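Local atomic coordinates of uncharacterized protein (Escherichia coli O157:H7, PDB entry 4ZV9), a protein that is of unknown function but belongs to the dienelactone hydrolase family of the alpha/beta-hydrolase clan, and so is probably a hydrolase. Residues K34-V48 against M114-G128. Numbering follows the deposited sequence.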
ATOM      1  N   LYS A  34     -13.657  -7.284   0.426  1.00 24.27           N
ATOM      2  CA  LYS A  34     -14.734  -6.289   0.476  1.00 26.06           C
ATOM      3  C   LYS A  34     -15.456  -6.344   1.811  1.00 26.37           C
ATOM      4  O   LYS A  34     -15.475  -7.397   2.459  1.00 23.72           O
ATOM      5  CB  LYS A  34     -15.811  -6.622  -0.554  1.00 27.44           C
ATOM      6  CG  LYS A  34     -15.354  -6.739  -1.979  1.00 31.10           C
ATOM      7  CD  LYS A  34     -16.457  -7.329  -2.848  1.00 32.70           C
ATOM      8  CE  LYS A  34     -15.981  -7.419  -4.285  1.00 35.18           C
ATOM      9  NZ  LYS A  34     -16.912  -8.172  -5.161  1.00 34.54           N
ATOM     10  N   PRO A  35     -16.089  -5.230   2.217  1.00 26.33           N
ATOM     11  CA  PRO A  35     -16.984  -5.292   3.362  1.00 28.90           C
ATOM     12  C   PRO A  35     -18.118  -6.255   2.989  1.00 30.51           C
ATOM     13  O   PRO A  35     -18.607  -6.206   1.857  1.00 30.48           O
ATOM     14  CB  PRO A  35     -17.518  -3.847   3.489  1.00 31.47           C
ATOM     15  CG  PRO A  35     -16.503  -2.999   2.809  1.00 30.51           C
ATOM     16  CD  PRO A  35     -15.913  -3.856   1.715  1.00 29.80           C
ATOM     17  N   ALA A  36     -18.496  -7.151   3.894  1.00 32.94           N
ATOM     18  CA  ALA A  36     -19.525  -8.154   3.596  1.00 37.25           C
ATOM     19  C   ALA A  36     -20.895  -7.533   3.337  1.00 43.78           C
ATOM     20  O   ALA A  36     -21.667  -8.029   2.517  1.00 41.81           O
ATOM     21  CB  ALA A  36     -19.623  -9.169   4.720  1.00 38.50           C
ATOM     22  N   LYS A  37     -21.204  -6.466   4.056  1.00 51.55           N
ATOM     23  CA  LYS A  37     -22.470  -5.779   3.900  1.00 64.59           C
ATOM     24  C   LYS A  37     -22.250  -4.453   3.185  1.00 67.86           C
ATOM     25  O   LYS A  37     -21.852  -3.467   3.806  1.00 66.46           O
ATOM     26  CB  LYS A  37     -23.096  -5.547   5.279  1.00 69.48           C
ATOM     27  CG  LYS A  37     -24.412  -4.799   5.216  1.00 80.00           C
ATOM     28  CD  LYS A  37     -25.056  -4.639   6.579  1.00 84.90           C
ATOM     29  CE  LYS A  37     -26.233  -3.679   6.503  1.00 93.58           C
ATOM     30  NZ  LYS A  37     -26.887  -3.498   7.826  1.00 97.78           N
HETATM   31  N   MSE A  38     -22.517  -4.434   1.883  1.00 71.66           N
HETATM   32  CA  MSE A  38     -22.365  -3.222   1.086  1.00 86.67           C
HETATM   33  C   MSE A  38     -23.607  -3.028   0.260  1.00 85.31           C
HETATM   34  O   MSE A  38     -23.986  -3.891  -0.529  1.00 88.50           O
HETATM   35  CB  MSE A  38     -21.107  -3.303   0.220  1.00100.32           C
HETATM   36  CG  MSE A  38     -21.272  -4.169  -1.028  1.00116.81           C
HETATM   37 SE   MSE A  38     -19.583  -5.008  -1.585  0.96145.01          SE
HETATM   38  CE  MSE A  38     -18.283  -3.546  -1.350  1.00125.78           C
ATOM     39  N   SER A  39     -24.276  -1.902   0.461  1.00 70.04           N
ATOM     40  CA  SER A  39     -25.461  -1.594  -0.318  1.00 72.72           C
ATOM     41  C   SER A  39     -24.992  -0.946  -1.623  1.00 66.74           C
ATOM     42  O   SER A  39     -25.127  -1.525  -2.695  1.00 76.16           O
ATOM     43  CB  SER A  39     -26.411  -0.667   0.461  1.00 72.59           C
ATOM     44  OG  SER A  39     -25.869   0.629   0.581  1.00 75.13           O
ATOM     45  N   GLY A  40     -24.392   0.233  -1.515  1.00 51.34           N
ATOM     46  CA  GLY A  40     -23.974   0.991  -2.699  1.00 46.14           C
ATOM     47  C   GLY A  40     -22.523   0.794  -3.084  1.00 38.37           C
ATOM     48  O   GLY A  40     -21.838  -0.075  -2.545  1.00 36.81           O
ATOM     49  N   LYS A  41     -22.057   1.626  -3.999  1.00 33.09           N
ATOM     50  CA  LYS A  41     -20.667   1.610  -4.419  1.00 29.84           C
ATOM     51  C   LYS A  41     -19.763   2.029  -3.253  1.00 29.22           C
ATOM     52  O   LYS A  41     -20.121   2.869  -2.425  1.00 27.29           O
ATOM     53  CB  LYS A  41     -20.440   2.535  -5.610  1.00 31.02           C
ATOM     54  CG  LYS A  41     -21.026   2.040  -6.933  1.00 29.51           C
ATOM     55  CD  LYS A  41     -20.933   3.154  -7.980  1.00 28.83           C
ATOM     56  CE  LYS A  41     -21.221   2.674  -9.381  1.00 29.14           C
ATOM     57  NZ  LYS A  41     -20.106   1.865  -9.944  1.00 26.96           N
ATOM     58  N   THR A  42     -18.582   1.425  -3.193  1.00 28.06           N
ATOM     59  CA  THR A  42     -17.644   1.626  -2.097  1.00 28.11           C
ATOM     60  C   THR A  42     -16.285   2.096  -2.643  1.00 27.25           C
ATOM     61  O   THR A  42     -15.858   1.631  -3.688  1.00 25.92           O
ATOM     62  CB  THR A  42     -17.455   0.269  -1.359  1.00 29.48           C
ATOM     63  OG1 THR A  42     -18.738  -0.287  -1.017  1.00 30.50           O
ATOM     64  CG2 THR A  42     -16.621   0.406  -0.092  1.00 31.10           C
ATOM     65  N   PRO A  43     -15.584   2.995  -1.922  1.00 27.36           N
ATOM     66  CA  PRO A  43     -14.244   3.392  -2.373  1.00 25.72           C
ATOM     67  C   PRO A  43     -13.246   2.228  -2.249  1.00 26.12           C
ATOM     68  O   PRO A  43     -13.483   1.271  -1.490  1.00 23.70           O
ATOM     69  CB  PRO A  43     -13.853   4.530  -1.414  1.00 30.89           C
ATOM     70  CG  PRO A  43     -15.077   4.846  -0.612  1.00 30.89           C
ATOM     71  CD  PRO A  43     -15.945   3.626  -0.639  1.00 29.03           C
ATOM     72  N   ALA A  44     -12.141   2.319  -2.969  1.00 22.62           N
ATOM     73  CA  ALA A  44     -11.151   1.253  -3.003  1.00 23.70           C
ATOM     74  C   ALA A  44      -9.752   1.695  -2.548  1.00 24.27           C
ATOM     75  O   ALA A  44      -9.394   2.860  -2.643  1.00 25.06           O
ATOM     76  CB  ALA A  44     -11.068   0.695  -4.412  1.00 25.75           C
ATOM     77  N   VAL A  45      -8.976   0.725  -2.071  1.00 22.74           N
ATOM     78  CA  VAL A  45      -7.601   0.945  -1.664  1.00 23.14           C
ATOM     79  C   VAL A  45      -6.756  -0.175  -2.212  1.00 25.89           C
ATOM     80  O   VAL A  45      -7.098  -1.363  -2.045  1.00 20.66           O
ATOM     81  CB  VAL A  45      -7.461   0.957  -0.142  1.00 26.19           C
ATOM     82  CG1 VAL A  45      -5.997   1.072   0.259  1.00 26.81           C
ATOM     83  CG2 VAL A  45      -8.278   2.088   0.460  1.00 27.31           C
ATOM     84  N   VAL A  46      -5.676   0.183  -2.902  1.00 24.79           N
ATOM     85  CA  VAL A  46      -4.713  -0.809  -3.356  1.00 23.85           C
ATOM     86  C   VAL A  46      -3.681  -0.929  -2.221  1.00 23.19           C
ATOM     87  O   VAL A  46      -3.179   0.076  -1.721  1.00 23.14           O
ATOM     88  CB  VAL A  46      -4.039  -0.406  -4.681  1.00 23.66           C
ATOM     89  CG1 VAL A  46      -2.861  -1.316  -5.012  1.00 23.40           C
ATOM     90  CG2 VAL A  46      -5.063  -0.436  -5.804  1.00 23.74           C
ATOM     91  N   VAL A  47      -3.372  -2.159  -1.829  1.00 20.46           N
ATOM     92  CA  VAL A  47      -2.405  -2.419  -0.776  1.00 20.59           C
ATOM     93  C   VAL A  47      -1.181  -3.083  -1.396  1.00 21.46           C
ATOM     94  O   VAL A  47      -1.283  -4.159  -1.981  1.00 20.62           O
ATOM     95  CB  VAL A  47      -3.011  -3.322   0.301  1.00 22.56           C
ATOM     96  CG1 VAL A  47      -1.982  -3.650   1.379  1.00 23.32           C
ATOM     97  CG2 VAL A  47      -4.229  -2.669   0.914  1.00 21.41           C
ATOM     98  N   VAL A  48      -0.023  -2.453  -1.259  1.00 22.11           N
ATOM     99  CA  VAL A  48       1.197  -2.950  -1.871  1.00 22.82           C
ATOM    100  C   VAL A  48       2.097  -3.597  -0.835  1.00 24.44           C
ATOM    101  O   VAL A  48       2.455  -2.982   0.181  1.00 25.20           O
ATOM    102  CB  VAL A  48       1.987  -1.831  -2.563  1.00 24.50           C
ATOM    103  CG1 VAL A  48       3.165  -2.418  -3.333  1.00 26.04           C
ATOM    104  CG2 VAL A  48       1.087  -1.025  -3.485  1.00 27.13           C
HETATM  105  N   MSE A 114      -9.235  -1.029 -10.080  0.50 23.50           N
HETATM  106  CA  MSE A 114     -10.128  -0.649  -8.982  0.50 24.85           C
HETATM  107  C   MSE A 114     -10.898   0.616  -9.328  0.50 27.36           C
HETATM  108  O   MSE A 114     -11.985   0.838  -8.799  0.50 26.20           O
HETATM  109  CB  MSE A 114      -9.356  -0.519  -7.665  0.50 26.72           C
HETATM  110  CG  MSE A 114      -8.895  -1.873  -7.134  0.50 27.77           C
HETATM  111 SE   MSE A 114     -10.500  -2.823  -6.466  0.50 32.16          SE
HETATM  112  CE  MSE A 114     -10.975  -3.893  -8.025  0.50 29.16           C
ATOM    113  N   GLN A 115     -10.348   1.455 -10.206  0.50 26.00           N
ATOM    114  CA  GLN A 115     -11.051   2.672 -10.656  0.50 27.74           C
ATOM    115  C   GLN A 115     -12.316   2.315 -11.420  0.50 28.18           C
ATOM    116  O   GLN A 115     -13.331   2.992 -11.305  0.50 26.64           O
ATOM    117  CB  GLN A 115     -10.170   3.538 -11.584  0.50 27.15           C
ATOM    118  CG  GLN A 115      -9.216   4.500 -10.866  0.50 27.29           C
ATOM    119  CD  GLN A 115      -8.147   5.138 -11.755  0.50 28.22           C
ATOM    120  OE1 GLN A 115      -7.849   4.651 -12.835  0.50 29.23           O
ATOM    121  NE2 GLN A 115      -7.520   6.198 -11.260  0.50 27.56           N
ATOM    122  N   ARG A 116     -12.237   1.247 -12.203  1.00 30.73           N
ATOM    123  CA  ARG A 116     -13.340   0.825 -13.054  1.00 34.80           C
ATOM    124  C   ARG A 116     -14.179  -0.321 -12.487  1.00 29.51           C
ATOM    125  O   ARG A 116     -15.118  -0.778 -13.135  1.00 30.23           O
ATOM    126  CB  ARG A 116     -12.768   0.407 -14.406  1.00 37.66           C
ATOM    127  CG  ARG A 116     -11.873   1.487 -14.995  1.00 47.91           C
ATOM    128  CD  ARG A 116     -11.047   0.984 -16.156  1.00 57.07           C
ATOM    129  NE  ARG A 116      -9.943   1.888 -16.463  1.00 67.74           N
ATOM    130  CZ  ARG A 116      -9.882   2.751 -17.472  1.00 83.13           C
ATOM    131  NH1 ARG A 116     -10.864   2.865 -18.364  1.00 95.86           N
ATOM    132  NH2 ARG A 116      -8.800   3.507 -17.597  1.00 92.79           N
ATOM    133  N   TYR A 117     -13.844  -0.782 -11.294  1.00 26.55           N
ATOM    134  CA  TYR A 117     -14.537  -1.916 -10.684  1.00 25.63           C
ATOM    135  C   TYR A 117     -16.006  -1.545 -10.454  1.00 25.66           C
ATOM    136  O   TYR A 117     -16.283  -0.560  -9.782  1.00 23.54           O
ATOM    137  CB  TYR A 117     -13.849  -2.292  -9.372  1.00 26.49           C
ATOM    138  CG  TYR A 117     -14.271  -3.643  -8.819  1.00 26.20           C
ATOM    139  CD1 TYR A 117     -13.855  -4.827  -9.430  1.00 28.40           C
ATOM    140  CD2 TYR A 117     -15.044  -3.735  -7.686  1.00 28.95           C
ATOM    141  CE1 TYR A 117     -14.218  -6.072  -8.922  1.00 30.67           C
ATOM    142  CE2 TYR A 117     -15.420  -4.971  -7.170  1.00 27.57           C
ATOM    143  CZ  TYR A 117     -15.001  -6.133  -7.797  1.00 32.17           C
ATOM    144  OH  TYR A 117     -15.375  -7.352  -7.268  1.00 41.95           O
ATOM    145  N   PRO A 118     -16.946  -2.341 -10.992  1.00 27.57           N
ATOM    146  CA  PRO A 118     -18.377  -2.011 -10.885  1.00 31.18           C
ATOM    147  C   PRO A 118     -18.902  -1.716  -9.482  1.00 28.21           C
ATOM    148  O   PRO A 118     -19.742  -0.821  -9.330  1.00 26.45           O
ATOM    149  CB  PRO A 118     -19.089  -3.251 -11.484  1.00 35.15           C
ATOM    150  CG  PRO A 118     -18.053  -3.932 -12.313  1.00 34.21           C
ATOM    151  CD  PRO A 118     -16.745  -3.671 -11.609  1.00 31.11           C
ATOM    152  N   GLN A 119     -18.424  -2.443  -8.471  1.00 23.30           N
ATOM    153  CA  GLN A 119     -18.890  -2.226  -7.103  1.00 24.30           C
ATOM    154  C   GLN A 119     -18.134  -1.126  -6.376  1.00 23.38           C
ATOM    155  O   GLN A 119     -18.515  -0.749  -5.262  1.00 22.60           O
ATOM    156  CB  GLN A 119     -18.818  -3.516  -6.278  1.00 24.84           C
ATOM    157  CG  GLN A 119     -19.763  -4.588  -6.756  1.00 28.38           C
ATOM    158  CD  GLN A 119     -19.578  -5.886  -5.996  1.00 37.62           C
ATOM    159  OE1 GLN A 119     -18.496  -6.175  -5.525  1.00 45.57           O
ATOM    160  NE2 GLN A 119     -20.636  -6.671  -5.876  1.00 44.00           N
ATOM    161  N   ALA A 120     -17.139  -0.534  -7.038  1.00 22.41           N
ATOM    162  CA  ALA A 120     -16.408   0.592  -6.474  1.00 21.71           C
ATOM    163  C   ALA A 120     -16.937   1.960  -6.976  1.00 23.10           C
ATOM    164  O   ALA A 120     -17.656   2.036  -7.968  1.00 23.15           O
ATOM    165  CB  ALA A 120     -14.949   0.469  -6.803  1.00 20.29           C
ATOM    166  N   THR A 121     -16.599   3.025  -6.253  1.00 22.67           N
ATOM    167  CA  THR A 121     -17.084   4.376  -6.587  1.00 25.49           C
ATOM    168  C   THR A 121     -16.300   5.013  -7.712  1.00 25.88           C
ATOM    169  O   THR A 121     -16.754   5.979  -8.317  1.00 27.24           O
ATOM    170  CB  THR A 121     -16.937   5.341  -5.391  1.00 26.50           C
ATOM    171  OG1 THR A 121     -15.570   5.360  -4.936  1.00 26.57           O
ATOM    172  CG2 THR A 121     -17.846   4.922  -4.231  1.00 27.86           C
ATOM    173  N   GLY A 122     -15.089   4.523  -7.940  1.00 25.94           N
ATOM    174  CA  GLY A 122     -14.192   5.169  -8.898  1.00 27.01           C
ATOM    175  C   GLY A 122     -13.008   5.826  -8.214  1.00 27.47           C
ATOM    176  O   GLY A 122     -11.993   6.076  -8.861  1.00 30.39           O
ATOM    177  N   LYS A 123     -13.127   6.145  -6.928  1.00 27.98           N
ATOM    178  CA  LYS A 123     -12.001   6.726  -6.178  1.00 30.47           C
ATOM    179  C   LYS A 123     -11.119   5.594  -5.630  1.00 28.31           C
ATOM    180  O   LYS A 123     -11.625   4.588  -5.127  1.00 28.74           O
ATOM    181  CB  LYS A 123     -12.471   7.599  -5.023  1.00 34.50           C
ATOM    182  CG  LYS A 123     -13.180   8.852  -5.484  1.00 44.96           C
ATOM    183  CD  LYS A 123     -13.590   9.794  -4.378  1.00 53.50           C
ATOM    184  CE  LYS A 123     -13.171  11.212  -4.743  1.00 65.61           C
ATOM    185  NZ  LYS A 123     -13.870  12.203  -3.888  1.00 71.68           N
ATOM    186  N   VAL A 124      -9.810   5.753  -5.782  1.00 24.90           N
ATOM    187  CA  VAL A 124      -8.857   4.758  -5.339  1.00 26.27           C
ATOM    188  C   VAL A 124      -7.712   5.409  -4.566  1.00 28.68           C
ATOM    189  O   VAL A 124      -7.137   6.404  -5.007  1.00 30.40           O
ATOM    190  CB  VAL A 124      -8.253   3.988  -6.527  1.00 26.25           C
ATOM    191  CG1 VAL A 124      -7.302   2.917  -6.022  1.00 26.55           C
ATOM    192  CG2 VAL A 124      -9.342   3.338  -7.360  1.00 26.89           C
ATOM    193  N   GLY A 125      -7.407   4.838  -3.412  1.00 24.66           N
ATOM    194  CA  GLY A 125      -6.266   5.249  -2.611  1.00 26.51           C
ATOM    195  C   GLY A 125      -5.250   4.122  -2.633  1.00 25.93           C
ATOM    196  O   GLY A 125      -5.533   3.034  -3.149  1.00 21.76           O
ATOM    197  N   ILE A 126      -4.059   4.386  -2.111  1.00 25.40           N
ATOM    198  CA  ILE A 126      -3.019   3.379  -2.090  1.00 23.64           C
ATOM    199  C   ILE A 126      -2.210   3.458  -0.791  1.00 25.31           C
ATOM    200  O   ILE A 126      -1.987   4.547  -0.256  1.00 26.49           O
ATOM    201  CB  ILE A 126      -2.098   3.495  -3.336  1.00 23.40           C
ATOM    202  CG1 ILE A 126      -1.188   2.265  -3.450  1.00 23.78           C
ATOM    203  CG2 ILE A 126      -1.262   4.763  -3.290  1.00 22.76           C
ATOM    204  CD1 ILE A 126      -0.569   2.067  -4.826  1.00 24.77           C
ATOM    205  N   THR A 127      -1.785   2.297  -0.296  1.00 24.38           N
ATOM    206  CA  THR A 127      -0.920   2.242   0.869  1.00 26.72           C
ATOM    207  C   THR A 127      -0.013   1.063   0.683  1.00 26.56           C
ATOM    208  O   THR A 127      -0.355   0.099  -0.014  1.00 26.24           O
ATOM    209  CB  THR A 127      -1.707   2.128   2.198  1.00 27.61           C
ATOM    210  OG1 THR A 127      -0.819   2.271   3.313  1.00 28.33           O
ATOM    211  CG2 THR A 127      -2.445   0.812   2.284  1.00 26.85           C
ATOM    212  N   GLY A 128       1.165   1.148   1.268  1.00 25.86           N
ATOM    213  CA  GLY A 128       2.137   0.083   1.158  1.00 26.73           C
ATOM    214  C   GLY A 128       3.249   0.242   2.161  1.00 27.35           C
ATOM    215  O   GLY A 128       3.456   1.326   2.708  1.00 29.02           O
TER
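Val46 and Ile126 run abreast on the same face of neighbouring parallel strands in the central alpha/beta-hydrolase sheet. In Ile126, chi1 of -169° and chi2 of 162° together keep the chain extended, so that CD1 lies 4.1 Å from Val46 CG1 and 3.8 Å from Val48 CG2. Val46 CG2 also meets Val124 CG1, and helix 100-116 closes this face with Ile111 and Phe107. Ala44, with only a methyl, lets Met114 of that helix come close, Met114 CB standing 3.9 Å from Ala44 CB. Branched residues suit such a layer because they fill space with few rotamers to lose. On the other face Val45 and Val47 pack beside the methyl of Thr127, while Thr127 OG1 is engaged by Val150 O on the next strand. Backbone bonds alternate between the strands, as in Val46 N to Gly125 O at 2.9 Å. A beta bulge between Thr42 and Ala44 shifts the register by two, and Thr121 OG1 forms an ST turn with Lys123 N where the chain turns its corner at Gly122.

Before the bulge the contact turns polar, with Lys34 still buried and the open side at Lys41 and Thr121. Lys34, extended beyond CG, brings NZ to Gln119 OE1 at 2.6 Å and, in the plane of the Tyr117 ring at its edge, to Tyr117 OH at 2.7 Å. Lys41 bends at chi4 (-74°), and its NZ bridges two carbonyls, Pro118 O at 2.8 Å and Ala120 O at a longer 3.2 Å; a long chain suits reaching both. Across this contact each ammonium meets oxygens that are probably neutral, and no carboxylate of the two segments; the chemistry suggests strands joined by apolar packing and backbone bonds, their turn tied down mainly by dipoles.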